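Local coordinates for protein 336aa long hypothetical dTDP-glucose 4,6-dehydratase (Pyrococcus horikoshii, PDB 2HUN) that binds NAD(+) and probably converts dTDP-glucose to its 4-keto-6-deoxy form as a dTDP-glucose 4,6-dehydratase, at residues 120-125 with 160-165; 108-113 with 169-174; 78-83 with 225-230; 233-238 with 289-294. All blocks are in the same frame, centred on the assembly; numbering follows the deposited sequence.

Interaction 1. Residues 120-125 with 160-165; sequences VRFVHV and MLVLGW
His124 turns one face of its ring to the side chain of Val162. The His124 ring reaches across from strand 121-127 to helix 150-168 because its CG lies anti to the backbone N (chi1 -180°). From there the side chain can be followed outward. CB of His124 lies 4.1 Å from Val162 CG2. CG comes nearest, 3.7 Å from the same methyl. ND1 of His124 is 3.8 Å from Val162 CG2, CD2 follows at 4.0 Å and CE1 at 4.1 Å. The methyl thus sits over the ring in a CH-pi contact, 14° off the ring normal. The tip, NE2, hydrogen-bonds Ser158 OG one turn earlier in the same helix, which should fix the turn of the ring. Without the imidazole, as with an alanine here, the Val162 methyl would probably lose the ring face beneath it and Ser158 its hydrogen-bond partner. Across this contact Val162 also meets Phe122, which offers a ring edge instead of a face: CG2 lies near the ring plane, 4.0 Å from Phe122 CE2. All three residues are buried. Phe122 also packs on Leu109 and Ile113 of helix 96-116, and Val162 on Ile175 of strand 172-182. The contact therefore fills the layer between the Rossmann sheet and the two helices on this side of it.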
# COMPACT_ATOMS: atom_id res chain seq x y z
N VAL A 120 -14.76 -4.52 17.10
CA VAL A 120 -15.72 -4.28 16.02
C VAL A 120 -15.32 -5.08 14.77
O VAL A 120 -14.14 -5.22 14.47
CB VAL A 120 -15.80 -2.77 15.65
CG1 VAL A 120 -14.56 -2.35 14.88
CG2 VAL A 120 -17.06 -2.49 14.85
N ARG A 121 -16.31 -5.62 14.06
CA ARG A 121 -16.04 -6.39 12.85
C ARG A 121 -15.88 -5.39 11.71
O ARG A 121 -16.80 -4.65 11.39
CB ARG A 121 -17.20 -7.35 12.56
CG ARG A 121 -17.09 -8.10 11.24
CD ARG A 121 -15.79 -8.89 11.12
NE ARG A 121 -15.72 -9.60 9.85
CZ ARG A 121 -14.59 -9.98 9.26
NH1 ARG A 121 -13.42 -9.71 9.83
NH2 ARG A 121 -14.63 -10.62 8.10
N PHE A 122 -14.70 -5.38 11.09
CA PHE A 122 -14.39 -4.44 10.02
C PHE A 122 -14.14 -5.08 8.64
O PHE A 122 -13.34 -6.00 8.52
CB PHE A 122 -13.17 -3.63 10.44
CG PHE A 122 -12.66 -2.67 9.40
CD1 PHE A 122 -13.46 -1.65 8.91
CD2 PHE A 122 -11.35 -2.76 8.97
CE1 PHE A 122 -12.95 -0.72 7.99
CE2 PHE A 122 -10.83 -1.84 8.07
CZ PHE A 122 -11.63 -0.82 7.57
N VAL A 123 -14.84 -4.58 7.63
CA VAL A 123 -14.66 -5.06 6.27
C VAL A 123 -14.21 -3.87 5.41
O VAL A 123 -14.93 -2.89 5.28
CB VAL A 123 -15.96 -5.63 5.67
CG1 VAL A 123 -15.77 -5.90 4.18
CG2 VAL A 123 -16.34 -6.93 6.39
N HIS A 124 -13.01 -3.98 4.85
CA HIS A 124 -12.42 -2.95 4.00
C HIS A 124 -12.68 -3.34 2.54
O HIS A 124 -12.21 -4.40 2.08
CB HIS A 124 -10.91 -2.89 4.26
CG HIS A 124 -10.18 -1.86 3.45
ND1 HIS A 124 -10.30 -0.51 3.67
CD2 HIS A 124 -9.27 -2.00 2.45
CE1 HIS A 124 -9.50 0.15 2.85
NE2 HIS A 124 -8.87 -0.74 2.10
N VAL A 125 -13.43 -2.51 1.83
CA VAL A 125 -13.76 -2.76 0.42
C VAL A 125 -12.69 -2.16 -0.50
O VAL A 125 -12.37 -0.96 -0.43
CB VAL A 125 -15.15 -2.19 0.06
CG1 VAL A 125 -15.51 -2.55 -1.39
CG2 VAL A 125 -16.21 -2.75 1.00
N MET A 160 -2.73 -2.07 2.64
CA MET A 160 -1.56 -2.36 3.45
C MET A 160 -1.73 -1.91 4.91
O MET A 160 -1.33 -2.63 5.84
CB MET A 160 -0.30 -1.73 2.84
CG MET A 160 0.08 -2.27 1.47
SD MET A 160 0.17 -4.09 1.40
CE MET A 160 -1.43 -4.52 0.85
N LEU A 161 -2.31 -0.73 5.11
CA LEU A 161 -2.51 -0.23 6.47
C LEU A 161 -3.46 -1.16 7.21
O LEU A 161 -3.23 -1.50 8.37
CB LEU A 161 -3.09 1.19 6.46
CG LEU A 161 -2.26 2.27 5.77
CD1 LEU A 161 -2.95 3.63 5.92
CD2 LEU A 161 -0.87 2.32 6.37
N VAL A 162 -4.52 -1.59 6.54
CA VAL A 162 -5.47 -2.49 7.18
C VAL A 162 -4.81 -3.79 7.62
O VAL A 162 -5.05 -4.27 8.72
CB VAL A 162 -6.66 -2.82 6.24
CG1 VAL A 162 -7.53 -3.89 6.87
CG2 VAL A 162 -7.47 -1.56 6.00
N LEU A 163 -3.97 -4.36 6.77
CA LEU A 163 -3.28 -5.60 7.10
C LEU A 163 -2.39 -5.39 8.33
O LEU A 163 -2.38 -6.20 9.25
CB LEU A 163 -2.44 -6.08 5.92
CG LEU A 163 -3.21 -6.55 4.68
CD1 LEU A 163 -2.24 -6.89 3.55
CD2 LEU A 163 -4.04 -7.76 5.03
N GLY A 164 -1.66 -4.28 8.34
CA GLY A 164 -0.76 -3.98 9.44
C GLY A 164 -1.44 -3.70 10.76
O GLY A 164 -1.05 -4.26 11.79
N TRP A 165 -2.44 -2.84 10.75
CA TRP A 165 -3.18 -2.49 11.96
C TRP A 165 -3.89 -3.70 12.55
O TRP A 165 -3.94 -3.88 13.76
CB TRP A 165 -4.19 -1.38 11.66
CG TRP A 165 -3.74 0.01 12.07
CD1 TRP A 165 -4.29 0.78 13.05
CD2 TRP A 165 -2.68 0.78 11.49
NE1 TRP A 165 -3.64 1.99 13.11
CE2 TRP A 165 -2.65 2.02 12.17
CE3 TRP A 165 -1.75 0.55 10.46
CZ2 TRP A 165 -1.74 3.03 11.85
CZ3 TRP A 165 -0.84 1.55 10.15
CH2 TRP A 165 -0.84 2.78 10.84

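Interaction 2. Residues 108-113 with 169-174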
# COMPACT_ATOMS: atom_id res chain seq x y z
N THR A 108 -7.60 6.80 9.45
CA THR A 108 -8.43 7.38 10.50
C THR A 108 -9.45 6.38 11.04
O THR A 108 -9.69 6.31 12.25
CB THR A 108 -9.18 8.63 10.00
OG1 THR A 108 -8.25 9.54 9.40
CG2 THR A 108 -9.89 9.34 11.15
N LEU A 109 -10.06 5.62 10.14
CA LEU A 109 -11.03 4.61 10.53
C LEU A 109 -10.33 3.54 11.36
O LEU A 109 -10.86 3.10 12.39
CB LEU A 109 -11.67 3.99 9.28
CG LEU A 109 -12.99 3.25 9.50
CD1 LEU A 109 -14.05 4.26 9.92
CD2 LEU A 109 -13.41 2.54 8.21
N LEU A 110 -9.15 3.11 10.91
CA LEU A 110 -8.39 2.09 11.63
C LEU A 110 -8.02 2.59 13.02
O LEU A 110 -8.11 1.86 14.00
CB LEU A 110 -7.12 1.71 10.84
CG LEU A 110 -7.36 0.86 9.58
CD1 LEU A 110 -6.09 0.75 8.75
CD2 LEU A 110 -7.86 -0.52 10.01
N GLU A 111 -7.59 3.84 13.11
CA GLU A 111 -7.23 4.40 14.41
C GLU A 111 -8.43 4.45 15.34
O GLU A 111 -8.32 4.08 16.51
CB GLU A 111 -6.63 5.80 14.25
CG GLU A 111 -5.14 5.80 13.89
CD GLU A 111 -4.27 5.17 14.98
OE1 GLU A 111 -4.10 3.94 14.99
OE2 GLU A 111 -3.77 5.93 15.83
N SER A 112 -9.57 4.90 14.83
CA SER A 112 -10.77 4.98 15.66
C SER A 112 -11.15 3.59 16.14
O SER A 112 -11.58 3.41 17.28
CB SER A 112 -11.93 5.61 14.88
OG SER A 112 -12.42 4.73 13.89
N ILE A 113 -10.98 2.60 15.28
CA ILE A 113 -11.31 1.23 15.65
C ILE A 113 -10.40 0.68 16.75
O ILE A 113 -10.90 0.13 17.74
CB ILE A 113 -11.26 0.29 14.42
CG1 ILE A 113 -12.47 0.56 13.52
CG2 ILE A 113 -11.23 -1.16 14.88
CD1 ILE A 113 -12.45 -0.20 12.20
N TYR A 169 -2.86 -4.52 16.38
CA TYR A 169 -3.84 -4.36 17.46
C TYR A 169 -4.87 -5.47 17.57
O TYR A 169 -5.91 -5.30 18.20
CB TYR A 169 -4.52 -3.01 17.29
CG TYR A 169 -3.54 -1.87 17.22
CD1 TYR A 169 -2.84 -1.45 18.35
CD2 TYR A 169 -3.27 -1.22 16.01
CE1 TYR A 169 -1.90 -0.43 18.29
CE2 TYR A 169 -2.33 -0.20 15.93
CZ TYR A 169 -1.65 0.19 17.07
OH TYR A 169 -0.70 1.19 17.00
N ASN A 170 -4.58 -6.62 16.95
CA ASN A 170 -5.48 -7.76 16.99
C ASN A 170 -6.93 -7.43 16.64
O ASN A 170 -7.85 -7.81 17.36
CB ASN A 170 -5.43 -8.43 18.36
CG ASN A 170 -4.10 -9.09 18.62
OD1 ASN A 170 -3.67 -9.96 17.87
ND2 ASN A 170 -3.43 -8.67 19.69
N LEU A 171 -7.12 -6.74 15.52
CA LEU A 171 -8.45 -6.37 15.08
C LEU A 171 -9.14 -7.55 14.39
O LEU A 171 -8.51 -8.57 14.10
CB LEU A 171 -8.37 -5.19 14.12
CG LEU A 171 -7.59 -3.98 14.64
CD1 LEU A 171 -7.64 -2.87 13.60
CD2 LEU A 171 -8.17 -3.50 15.96
N ASN A 172 -10.44 -7.41 14.16
CA ASN A 172 -11.24 -8.43 13.48
C ASN A 172 -11.58 -7.77 12.15
O ASN A 172 -12.67 -7.23 11.98
CB ASN A 172 -12.53 -8.72 14.25
CG ASN A 172 -13.30 -9.90 13.68
OD1 ASN A 172 -13.08 -10.30 12.54
ND2 ASN A 172 -14.20 -10.45 14.48
N ALA A 173 -10.64 -7.81 11.21
CA ALA A 173 -10.83 -7.17 9.92
C ALA A 173 -10.45 -8.00 8.71
O ALA A 173 -9.46 -8.72 8.73
CB ALA A 173 -10.06 -5.86 9.90
N SER A 174 -11.26 -7.88 7.66
CA SER A 174 -11.00 -8.57 6.39
C SER A 174 -11.04 -7.52 5.29
O SER A 174 -11.56 -6.43 5.48
CB SER A 174 -12.06 -9.64 6.10
OG SER A 174 -12.00 -10.70 7.04
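Leu171 meets Ile113 and Leu110 in a buried apolar contact of the Rossmann fold. Leu171 stands in the connection from helix 150-168 to strand 172-182, which completes a beta-alpha-beta crossover from strand 121-127. Its partners belong to helix 96-116, which leads into strand 121-127.

All direct contacts between 108-113 and 169-174 are van der Waals contacts of branched side chains. The CG2 branch of Ile113 does the touching, because it lies anti to the backbone N and faces the loop. It is 4.0 Å from Leu171 CD2 and 4.2 Å from Leu171 CD1, so it meets both tips of the leucine. The two side chains pass each other at a slant. Leu110 adds a looser touch, with its CD2 4.3 Å from Leu171 CD1. Phe122 of the sheet touches both Ile113 and Leu110, while Leu171 also rests on Pro118.

Polar bonds tie the segments to other parts. Glu111 OE1 accepts from Trp165 NE1, which links helix 96-116 to helix 150-168, and OE2 pairs with Arg114. Tyr169 OH bonds Ile92 O of the second subunit, and its ring packs on Pro95 of that subunit.

The last group lies inside helix 96-116. Ser112 turns its hydroxyl back on the helix: OG donates to Leu109 O at 2.7 Å, tilted 28° from the carbonyl plane. Ile113 N reaches the same Leu109 O at 2.9 Å, from the same face.

Interaction 3. Residues 78-83 with 225-230. With NAD (nicotinamide-adenine-dinucleotide), chain C.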
# COMPACT_ATOMS: atom_id res chain seq x y z
N GLY A 78 -20.38 -3.57 13.64
CA GLY A 78 -19.63 -3.83 12.42
C GLY A 78 -19.43 -2.57 11.60
O GLY A 78 -20.20 -1.61 11.71
N VAL A 79 -18.39 -2.57 10.77
CA VAL A 79 -18.07 -1.44 9.92
C VAL A 79 -17.77 -1.93 8.50
O VAL A 79 -16.88 -2.74 8.30
CB VAL A 79 -16.83 -0.69 10.44
CG1 VAL A 79 -16.47 0.44 9.48
CG2 VAL A 79 -17.09 -0.13 11.84
N VAL A 80 -18.55 -1.44 7.54
CA VAL A 80 -18.35 -1.81 6.14
C VAL A 80 -17.87 -0.53 5.46
O VAL A 80 -18.64 0.41 5.28
CB VAL A 80 -19.67 -2.30 5.50
CG1 VAL A 80 -19.46 -2.58 4.02
CG2 VAL A 80 -20.14 -3.57 6.22
N HIS A 81 -16.59 -0.51 5.10
CA HIS A 81 -15.87 0.65 4.52
C HIS A 81 -15.94 0.76 2.97
O HIS A 81 -15.11 0.22 2.25
CB HIS A 81 -14.41 0.56 4.97
CG HIS A 81 -13.71 1.86 4.66
ND1 HIS A 81 -14.28 3.08 4.85
CD2 HIS A 81 -12.41 2.05 4.17
CE1 HIS A 81 -13.34 3.97 4.48
NE2 HIS A 81 -12.22 3.39 4.07
N LEU A 82 -16.89 1.51 2.43
CA LEU A 82 -16.98 1.69 0.98
C LEU A 82 -16.51 3.07 0.53
O LEU A 82 -16.20 3.26 -0.65
CB LEU A 82 -18.42 1.47 0.52
CG LEU A 82 -18.91 0.03 0.68
CD1 LEU A 82 -20.29 0.01 1.33
CD2 LEU A 82 -18.93 -0.64 -0.67
N ALA A 83 -16.42 4.02 1.46
CA ALA A 83 -16.00 5.37 1.13
C ALA A 83 -14.63 5.48 0.46
O ALA A 83 -13.62 4.97 0.97
CB ALA A 83 -16.03 6.24 2.39
N ARG A 225 -23.91 -9.50 -1.62
CA ARG A 225 -24.06 -10.78 -0.93
C ARG A 225 -22.71 -11.28 -0.45
O ARG A 225 -22.60 -11.84 0.65
CB ARG A 225 -24.72 -11.80 -1.86
CG ARG A 225 -26.22 -11.56 -2.06
CD ARG A 225 -26.81 -12.41 -3.19
NE ARG A 225 -28.23 -12.13 -3.41
CZ ARG A 225 -29.22 -12.58 -2.64
NH1 ARG A 225 -28.95 -13.35 -1.59
NH2 ARG A 225 -30.48 -12.26 -2.91
N ALA A 226 -21.67 -11.07 -1.27
CA ALA A 226 -20.32 -11.48 -0.91
C ALA A 226 -19.84 -10.68 0.31
O ALA A 226 -19.29 -11.25 1.24
CB ALA A 226 -19.37 -11.26 -2.09
N ILE A 227 -20.04 -9.37 0.29
CA ILE A 227 -19.63 -8.53 1.42
C ILE A 227 -20.31 -9.01 2.70
O ILE A 227 -19.67 -9.13 3.75
CB ILE A 227 -19.98 -7.04 1.18
CG1 ILE A 227 -19.15 -6.50 0.00
CG2 ILE A 227 -19.71 -6.23 2.45
CD1 ILE A 227 -19.39 -5.02 -0.33
N GLU A 228 -21.61 -9.29 2.61
CA GLU A 228 -22.37 -9.77 3.76
C GLU A 228 -21.72 -11.03 4.31
O GLU A 228 -21.50 -11.16 5.52
CB GLU A 228 -23.82 -10.07 3.36
CG GLU A 228 -24.62 -10.81 4.44
CD GLU A 228 -26.06 -11.10 4.04
OE1 GLU A 228 -26.29 -11.57 2.90
OE2 GLU A 228 -26.97 -10.89 4.87
N LEU A 229 -21.42 -11.96 3.40
CA LEU A 229 -20.82 -13.23 3.76
C LEU A 229 -19.47 -13.01 4.44
O LEU A 229 -19.17 -13.64 5.46
CB LEU A 229 -20.64 -14.08 2.50
CG LEU A 229 -20.66 -15.60 2.66
CD1 LEU A 229 -21.88 -16.02 3.47
CD2 LEU A 229 -20.70 -16.24 1.28
N VAL A 230 -18.65 -12.14 3.87
CA VAL A 230 -17.33 -11.83 4.42
C VAL A 230 -17.50 -11.20 5.81
O VAL A 230 -16.75 -11.49 6.73
CB VAL A 230 -16.54 -10.86 3.50
CG1 VAL A 230 -15.28 -10.36 4.21
CG2 VAL A 230 -16.14 -11.58 2.22
PA NAD C . -19.11 5.95 -5.68
O1A NAD C . -18.18 6.94 -6.27
O2A NAD C . -20.44 5.72 -6.31
O5B NAD C . -19.38 6.40 -4.17
C5B NAD C . -18.33 6.65 -3.21
C4B NAD C . -19.07 7.17 -1.98
O4B NAD C . -18.14 7.41 -0.90
C3B NAD C . -19.78 8.53 -2.28
O3B NAD C . -21.12 8.52 -1.76
C2B NAD C . -18.83 9.56 -1.63
O2B NAD C . -19.42 10.79 -1.23
C1B NAD C . -18.24 8.77 -0.47
N9A NAD C . -16.90 9.23 -0.04
C8A NAD C . -15.80 9.39 -0.78
N7A NAD C . -14.80 9.82 -0.01
C5A NAD C . -15.26 9.94 1.24
C6A NAD C . -14.70 10.35 2.48
N6A NAD C . -13.44 10.74 2.61
N1A NAD C . -15.55 10.33 3.61
C2A NAD C . -16.89 9.93 3.49
N3A NAD C . -17.42 9.55 2.32
C4A NAD C . -16.61 9.56 1.22
O3 NAD C . -18.34 4.57 -5.84
PN NAD C . -18.64 3.05 -5.54
O1N NAD C . -18.50 2.43 -6.89
O2N NAD C . -19.96 2.86 -4.90
O5D NAD C . -17.36 2.54 -4.69
C5D NAD C . -17.45 1.94 -3.39
C4D NAD C . -16.13 1.19 -3.09
O4D NAD C . -16.01 0.01 -3.91
C3D NAD C . -14.89 2.07 -3.34
O3D NAD C . -13.96 1.86 -2.24
C2D NAD C . -14.33 1.53 -4.68
O2D NAD C . -12.91 1.71 -4.73
C1D NAD C . -14.77 0.07 -4.64
N1N NAD C . -14.95 -0.57 -5.95
C2N NAD C . -16.00 -0.18 -6.85
C3N NAD C . -16.12 -0.85 -8.08
C7N NAD C . -17.23 -0.50 -9.10
O7N NAD C . -17.40 -1.23 -10.08
N7N NAD C . -18.00 0.57 -8.89
C4N NAD C . -15.21 -1.89 -8.42
C5N NAD C . -14.19 -2.25 -7.53
C6N NAD C . -14.05 -1.60 -6.29
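Ile227 of helix 220-233 packs on Val80 and Leu82 of the Rossmann fold, where strand 78-81 runs out into the NAD site. The first shell is apolar. Val80 CG1 lies 4.0 Å from Ile227 CG2. The two methyl groups face each other because each sits anti to its own backbone N, which sends one out from the strand and the other out from the helix. Leu82 CD2 is further off, 4.4 Å from Ile227 CD1. Both branches of Ile227 are thus used, CG2 on the strand and CD1 on the residue just past its end.

Leu82 faces two ways. Its CD2 also lies 4.0 Å from NAD C5D, so one methyl touches both the helix side chain and the cofactor. Its backbone O accepts a hydrogen bond from NAD O3D, a hydroxyl of the nicotinamide ribose, at 3.1 Å.

The next shell packs around them. Phe19 of helix 14-26 touches both Val80 and Ile227, Val125 of strand 121-127 meets both Leu82 and Ile227, and Ile15, which also binds NAD through its backbone N, packs on Leu82. On the other side of the strand, His81 bonds Thr106 OG1 through NE2 and Thr9 OG1 through ND1, and Thr9 OG1 also bonds Ala83 N, just where the chain turns to the cofactor. There Ala83 CB touches the adenine, 3.6 Å from both NAD C4A and NAD N3A.

Interaction 4. Residues 233-238 with 289-294; sequences KGESRE and TRDLKW
One water lies between the carboxylates of Glu235 and Asp291. Glu235 OE1 and Asp291 OD2 are 4.4 Å apart, and the like charges would repel. The bridge is doubtful in detail: the water's bond to Asp291 OD2 is short at 2.5 Å, and that to Glu235 OE1 is weak. Arg290 probably eases the charge on Asp291. Its guanidinium grips the carboxylate side-on by its edge, with NE 2.7 Å from Asp291 OD1 and NH2 3.2 Å from Asp291 OD2. Both nitrogens come from above the carboxylate plane, NE 41° out of it.

Leu292 carries the apolar part. Its CG lies anti to the carbonyl carbon, beside the backbone N (chi1 -45°), which sends its methyls to Lys233 and Gly234. CD2 lies against Lys233, 3.6 Å from its backbone O and 4.1 Å from its CB. CD1 meets Gly234 CA, also at 4.1 Å. Leu292 also packs on Leu229, Val230 and Tyr240. Cutting Leu292 back to an alanine would probably lose both methyl contacts and open a gap beside Lys233, Gly234 and Val230.

This surface contact, away from the NAD site, joins two helix C-terminal ends. Helix 220-233 gives way at Gly234 to a loop with a type II turn, Glu235 to Glu238. Helix 286-292 is followed by Lys293 with positive phi, the left-handed conformation common at helix C-termini.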
# COMPACT_ATOMS: atom_id res chain seq x y z
N LYS A 233 -18.85 -14.20 8.11
CA LYS A 233 -18.02 -15.41 8.19
C LYS A 233 -16.56 -15.28 7.79
O LYS A 233 -15.78 -16.22 7.98
CB LYS A 233 -18.67 -16.51 7.35
CG LYS A 233 -20.11 -16.81 7.73
CD LYS A 233 -20.72 -17.74 6.70
CE LYS A 233 -22.22 -17.87 6.83
NZ LYS A 233 -22.76 -18.71 5.71
N GLY A 234 -16.17 -14.13 7.25
CA GLY A 234 -14.79 -13.93 6.85
C GLY A 234 -13.81 -13.94 8.01
O GLY A 234 -14.11 -13.44 9.10
N GLU A 235 -12.62 -14.48 7.77
CA GLU A 235 -11.59 -14.56 8.81
C GLU A 235 -10.75 -13.30 8.84
O GLU A 235 -10.46 -12.71 7.80
CB GLU A 235 -10.71 -15.79 8.57
CG GLU A 235 -11.52 -17.03 8.23
CD GLU A 235 -10.66 -18.25 7.97
OE1 GLU A 235 -9.67 -18.14 7.20
OE2 GLU A 235 -10.97 -19.32 8.52
N SER A 236 -10.36 -12.88 10.04
CA SER A 236 -9.55 -11.68 10.20
C SER A 236 -8.19 -11.86 9.55
O SER A 236 -7.68 -12.97 9.48
CB SER A 236 -9.39 -11.36 11.69
OG SER A 236 -8.73 -10.12 11.87
N ARG A 237 -7.60 -10.76 9.08
CA ARG A 237 -6.29 -10.78 8.44
C ARG A 237 -6.31 -11.38 7.04
O ARG A 237 -5.27 -11.54 6.41
CB ARG A 237 -5.29 -11.56 9.31
CG ARG A 237 -5.27 -11.12 10.76
CD ARG A 237 -4.29 -11.90 11.63
NE ARG A 237 -4.26 -11.34 12.98
CZ ARG A 237 -3.32 -11.60 13.88
NH1 ARG A 237 -2.32 -12.42 13.59
NH2 ARG A 237 -3.38 -11.02 15.08
N GLU A 238 -7.50 -11.71 6.54
CA GLU A 238 -7.62 -12.31 5.21
C GLU A 238 -8.21 -11.40 4.13
O GLU A 238 -9.11 -10.61 4.39
CB GLU A 238 -8.48 -13.58 5.27
CG GLU A 238 -7.95 -14.72 6.12
CD GLU A 238 -6.64 -15.28 5.60
OE1 GLU A 238 -6.31 -15.05 4.41
OE2 GLU A 238 -5.93 -15.97 6.37
N THR A 289 -14.79 -18.76 -2.58
CA THR A 289 -15.66 -19.86 -2.97
C THR A 289 -15.45 -21.03 -2.02
O THR A 289 -16.40 -21.55 -1.43
CB THR A 289 -15.36 -20.34 -4.41
OG1 THR A 289 -15.54 -19.27 -5.33
CG2 THR A 289 -16.28 -21.49 -4.78
N ARG A 290 -14.19 -21.42 -1.87
CA ARG A 290 -13.78 -22.54 -1.02
C ARG A 290 -14.11 -22.36 0.46
O ARG A 290 -14.70 -23.24 1.08
CB ARG A 290 -12.27 -22.77 -1.16
CG ARG A 290 -11.70 -23.97 -0.37
CD ARG A 290 -10.17 -23.84 -0.22
NE ARG A 290 -9.82 -22.61 0.49
CZ ARG A 290 -8.83 -21.79 0.14
NH1 ARG A 290 -8.06 -22.06 -0.91
NH2 ARG A 290 -8.63 -20.67 0.83
N ASP A 291 -13.71 -21.22 1.03
CA ASP A 291 -13.92 -20.96 2.45
C ASP A 291 -15.32 -20.52 2.87
O ASP A 291 -15.88 -21.06 3.82
CB ASP A 291 -12.92 -19.91 2.94
CG ASP A 291 -11.48 -20.39 2.86
OD1 ASP A 291 -11.26 -21.58 2.56
OD2 ASP A 291 -10.57 -19.58 3.11
N LEU A 292 -15.90 -19.55 2.16
CA LEU A 292 -17.22 -19.05 2.53
C LEU A 292 -18.37 -19.54 1.66
O LEU A 292 -19.52 -19.15 1.86
CB LEU A 292 -17.19 -17.52 2.53
CG LEU A 292 -15.99 -16.87 3.22
CD1 LEU A 292 -16.21 -15.36 3.31
CD2 LEU A 292 -15.79 -17.47 4.61
N LYS A 293 -18.06 -20.39 0.68
CA LYS A 293 -19.08 -20.94 -0.21
C LYS A 293 -19.84 -19.89 -1.02
O LYS A 293 -21.00 -20.09 -1.37
CB LYS A 293 -20.09 -21.78 0.59
CG LYS A 293 -19.59 -23.16 0.96
CD LYS A 293 -18.34 -23.08 1.80
CE LYS A 293 -17.77 -24.46 2.13
NZ LYS A 293 -16.57 -24.29 3.01
N TRP A 294 -19.19 -18.77 -1.32
CA TRP A 294 -19.83 -17.73 -2.12
C TRP A 294 -19.88 -18.10 -3.60
O TRP A 294 -18.87 -18.53 -4.17
CB TRP A 294 -19.09 -16.40 -2.00
CG TRP A 294 -19.70 -15.36 -2.91
CD1 TRP A 294 -20.88 -14.69 -2.71
CD2 TRP A 294 -19.21 -14.93 -4.18
NE1 TRP A 294 -21.14 -13.87 -3.78
CE2 TRP A 294 -20.13 -14.00 -4.70
CE3 TRP A 294 -18.07 -15.24 -4.93
CZ2 TRP A 294 -19.96 -13.37 -5.94
CZ3 TRP A 294 -17.89 -14.62 -6.17
CH2 TRP A 294 -18.83 -13.70 -6.65
O HOH W 1 -10.79 -17.77 4.89

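Interactions 1, 2 and 3 are buried contacts on one Rossmann sheet, while interaction 4 lies at the surface. Interactions 1 and 2 share the helix layer on one face: their strands, 121-127 and 172-182, are neighbours, and both touch the second subunit. Interaction 3 packs a helix on the other face, beside NAD. Arg121 links strands 121-127 and 172-182 to helix 220-233, its NH2 bonding Ser174 OG and Val230 O. Interaction 4 carries on from that helix, since Leu292 touches Val230, and Ser236 OG bonds Leu171 O of interaction 2. The chemistry changes accordingly: methyl groups and rings inside, whereas interaction 4 adds carboxylates, a salt bridge and a water around one buried leucine.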